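Local structure of acetyltransferase (Agrobacterium tumefaciens, 2DXQ) at residues A64-L69 with E85-L90. The protein is a putative acetyltransferase of the GNAT family, which probably transfers the acetyl group of acetyl-CoA to a substrate not yet identified. Residues are numbered along the deposited sequence; the frame is centred on the assembly and turned at random.
Sequences ATATLL and ENVVTL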
loop_
_atom_site.group_PDB
_atom_site.type_symbol
_atom_site.label_atom_id
_atom_site.label_comp_id
_atom_site.label_asym_id
_atom_site.label_seq_id
_atom_site.Cartn_x
_atom_site.Cartn_y
_atom_site.Cartn_z
ATOM N N ALA A 64 -17.212 -6.171 -10.600
ATOM C CA ALA A 64 -15.786 -6.275 -10.237
ATOM C C ALA A 64 -15.375 -5.016 -9.520
ATOM O O ALA A 64 -16.011 -3.968 -9.676
ATOM C CB ALA A 64 -14.895 -6.485 -11.461
ATOM N N THR A 65 -14.297 -5.107 -8.757
ATOM C CA THR A 65 -13.787 -3.932 -8.055
ATOM C C THR A 65 -12.287 -4.062 -7.837
ATOM O O THR A 65 -11.737 -5.170 -7.841
ATOM C CB THR A 65 -14.521 -3.714 -6.695
ATOM O OG1 THR A 65 -14.078 -2.489 -6.083
ATOM C CG2 THR A 65 -14.258 -4.845 -5.747
ATOM N N ALA A 66 -11.636 -2.909 -7.710
ATOM C CA ALA A 66 -10.234 -2.814 -7.282
ATOM C C ALA A 66 -10.092 -1.469 -6.591
ATOM O O ALA A 66 -10.703 -0.478 -7.024
ATOM C CB ALA A 66 -9.311 -2.880 -8.483
ATOM N N THR A 67 -9.260 -1.425 -5.552
ATOM C CA THR A 67 -9.029 -0.178 -4.831
ATOM C C THR A 67 -7.619 0.316 -5.132
ATOM O O THR A 67 -6.648 -0.439 -5.019
ATOM C CB THR A 67 -9.202 -0.386 -3.318
ATOM O OG1 THR A 67 -10.536 -0.859 -3.048
ATOM C CG2 THR A 67 -8.902 0.923 -2.534
ATOM N N LEU A 68 -7.525 1.587 -5.509
ATOM C CA LEU A 68 -6.251 2.216 -5.806
ATOM C C LEU A 68 -5.845 3.092 -4.634
ATOM O O LEU A 68 -6.651 3.880 -4.141
ATOM C CB LEU A 68 -6.367 3.078 -7.064
ATOM C CG LEU A 68 -5.136 3.875 -7.479
ATOM C CD1 LEU A 68 -3.947 2.953 -7.824
ATOM C CD2 LEU A 68 -5.533 4.753 -8.680
ATOM N N LEU A 69 -4.588 2.960 -4.216
ATOM C CA LEU A 69 -4.044 3.783 -3.133
ATOM C C LEU A 69 -2.842 4.533 -3.692
ATOM O O LEU A 69 -1.816 3.932 -4.000
ATOM C CB LEU A 69 -3.609 2.907 -1.949
ATOM C CG LEU A 69 -4.587 1.822 -1.476
ATOM C CD1 LEU A 69 -3.907 0.887 -0.485
ATOM C CD2 LEU A 69 -5.826 2.473 -0.849
ATOM N N GLU A 85 -5.421 -2.883 -4.236
ATOM C CA GLU A 85 -5.883 -3.826 -3.223
ATOM C C GLU A 85 -7.326 -4.255 -3.437
ATOM O O GLU A 85 -8.063 -3.641 -4.202
ATOM C CB GLU A 85 -5.748 -3.205 -1.825
ATOM C CG GLU A 85 -4.406 -3.544 -1.136
ATOM C CD GLU A 85 -4.278 -5.027 -0.843
ATOM O OE1 GLU A 85 -5.300 -5.749 -0.946
ATOM O OE2 GLU A 85 -3.155 -5.487 -0.536
ATOM N N ASN A 86 -7.699 -5.329 -2.749
ATOM C CA ASN A 86 -9.061 -5.858 -2.732
ATOM C C ASN A 86 -9.698 -5.981 -4.109
ATOM O O ASN A 86 -10.792 -5.463 -4.378
ATOM C CB ASN A 86 -9.938 -5.107 -1.747
ATOM C CG ASN A 86 -9.480 -5.313 -0.316
ATOM O OD1 ASN A 86 -9.025 -6.407 0.049
ATOM N ND2 ASN A 86 -9.573 -4.271 0.487
ATOM N N VAL A 87 -8.989 -6.697 -4.968
ATOM C CA VAL A 87 -9.498 -6.960 -6.306
ATOM C C VAL A 87 -10.424 -8.174 -6.254
ATOM O O VAL A 87 -10.034 -9.239 -5.760
ATOM C CB VAL A 87 -8.327 -7.250 -7.259
ATOM C CG1 VAL A 87 -8.839 -7.658 -8.612
ATOM C CG2 VAL A 87 -7.430 -6.019 -7.367
ATOM N N VAL A 88 -11.643 -8.022 -6.773
ATOM C CA VAL A 88 -12.549 -9.157 -6.825
ATOM C C VAL A 88 -13.383 -9.176 -8.075
ATOM O O VAL A 88 -13.784 -8.134 -8.587
ATOM C CB VAL A 88 -13.403 -9.348 -5.515
ATOM C CG1 VAL A 88 -13.834 -8.065 -4.897
ATOM C CG2 VAL A 88 -14.576 -10.316 -5.693
ATOM N N THR A 89 -13.588 -10.399 -8.555
ATOM C CA THR A 89 -14.447 -10.706 -9.661
ATOM C C THR A 89 -15.336 -11.874 -9.236
ATOM O O THR A 89 -15.174 -12.453 -8.166
ATOM C CB THR A 89 -13.624 -11.164 -10.895
ATOM O OG1 THR A 89 -12.837 -12.331 -10.573
ATOM C CG2 THR A 89 -12.701 -10.074 -11.355
ATOM N N LEU A 90 -16.234 -12.262 -10.118
ATOM C CA LEU A 90 -17.219 -13.269 -9.775
ATOM C C LEU A 90 -16.975 -14.583 -10.489
ATOM O O LEU A 90 -16.623 -14.556 -11.687
ATOM C CB LEU A 90 -18.585 -12.733 -10.140
ATOM C CG LEU A 90 -18.996 -11.451 -9.400
ATOM C CD1 LEU A 90 -20.344 -10.955 -9.905
ATOM C CD2 LEU A 90 -19.044 -11.667 -7.899
HETATM O O HOH W 1 -12.039 -2.865 -4.122
HETATM O O HOH W 2 -10.393 -1.813 -0.436
#
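T67 OG1 is gripped by two waters. The first, 2.7 Å from T67 OG1, donates to T65 OG1 and to the backbone carbonyl N86 O, so it ties two threonines of one strand to the other strand. The second lies between T67 OG1 and N86 ND2, which sits 2.8 Å from it and also bonds N73 OD1 of the second subunit. T65 OG1, anti to its backbone N (chi1 -175°), has a further hydrogen bond to F54 O on strand 51-58. That rotation leaves T65 CG2 in the crowded position between N and carbonyl carbon. The T65 and V88 side chains cross obliquely, and T65 CG2 presses on V88 CG1 at 3.4 Å, closer than usual van der Waals contact. On the opposite face A66 CB packs against V87 CG2, 3.8 Å away, with helix 98-112 beyond.

Paired backbone bonds join T65 to V88 and T67 to E85; in the second pair E85 N reaches T67 O at 2.8 Å. One residue, A66, separates the pairs on the first strand, but two, N86 and V87, do so on the second. N86 takes up the extra length with positive phi (47°), and its N-H bonds back to E85 OE1 at 3.0 Å. This is a beta bulge between antiparallel strands; in GNAT enzymes a bulge in the corresponding strand helps splay the sheet where acetyl-CoA binds, and this one is consistent with that role.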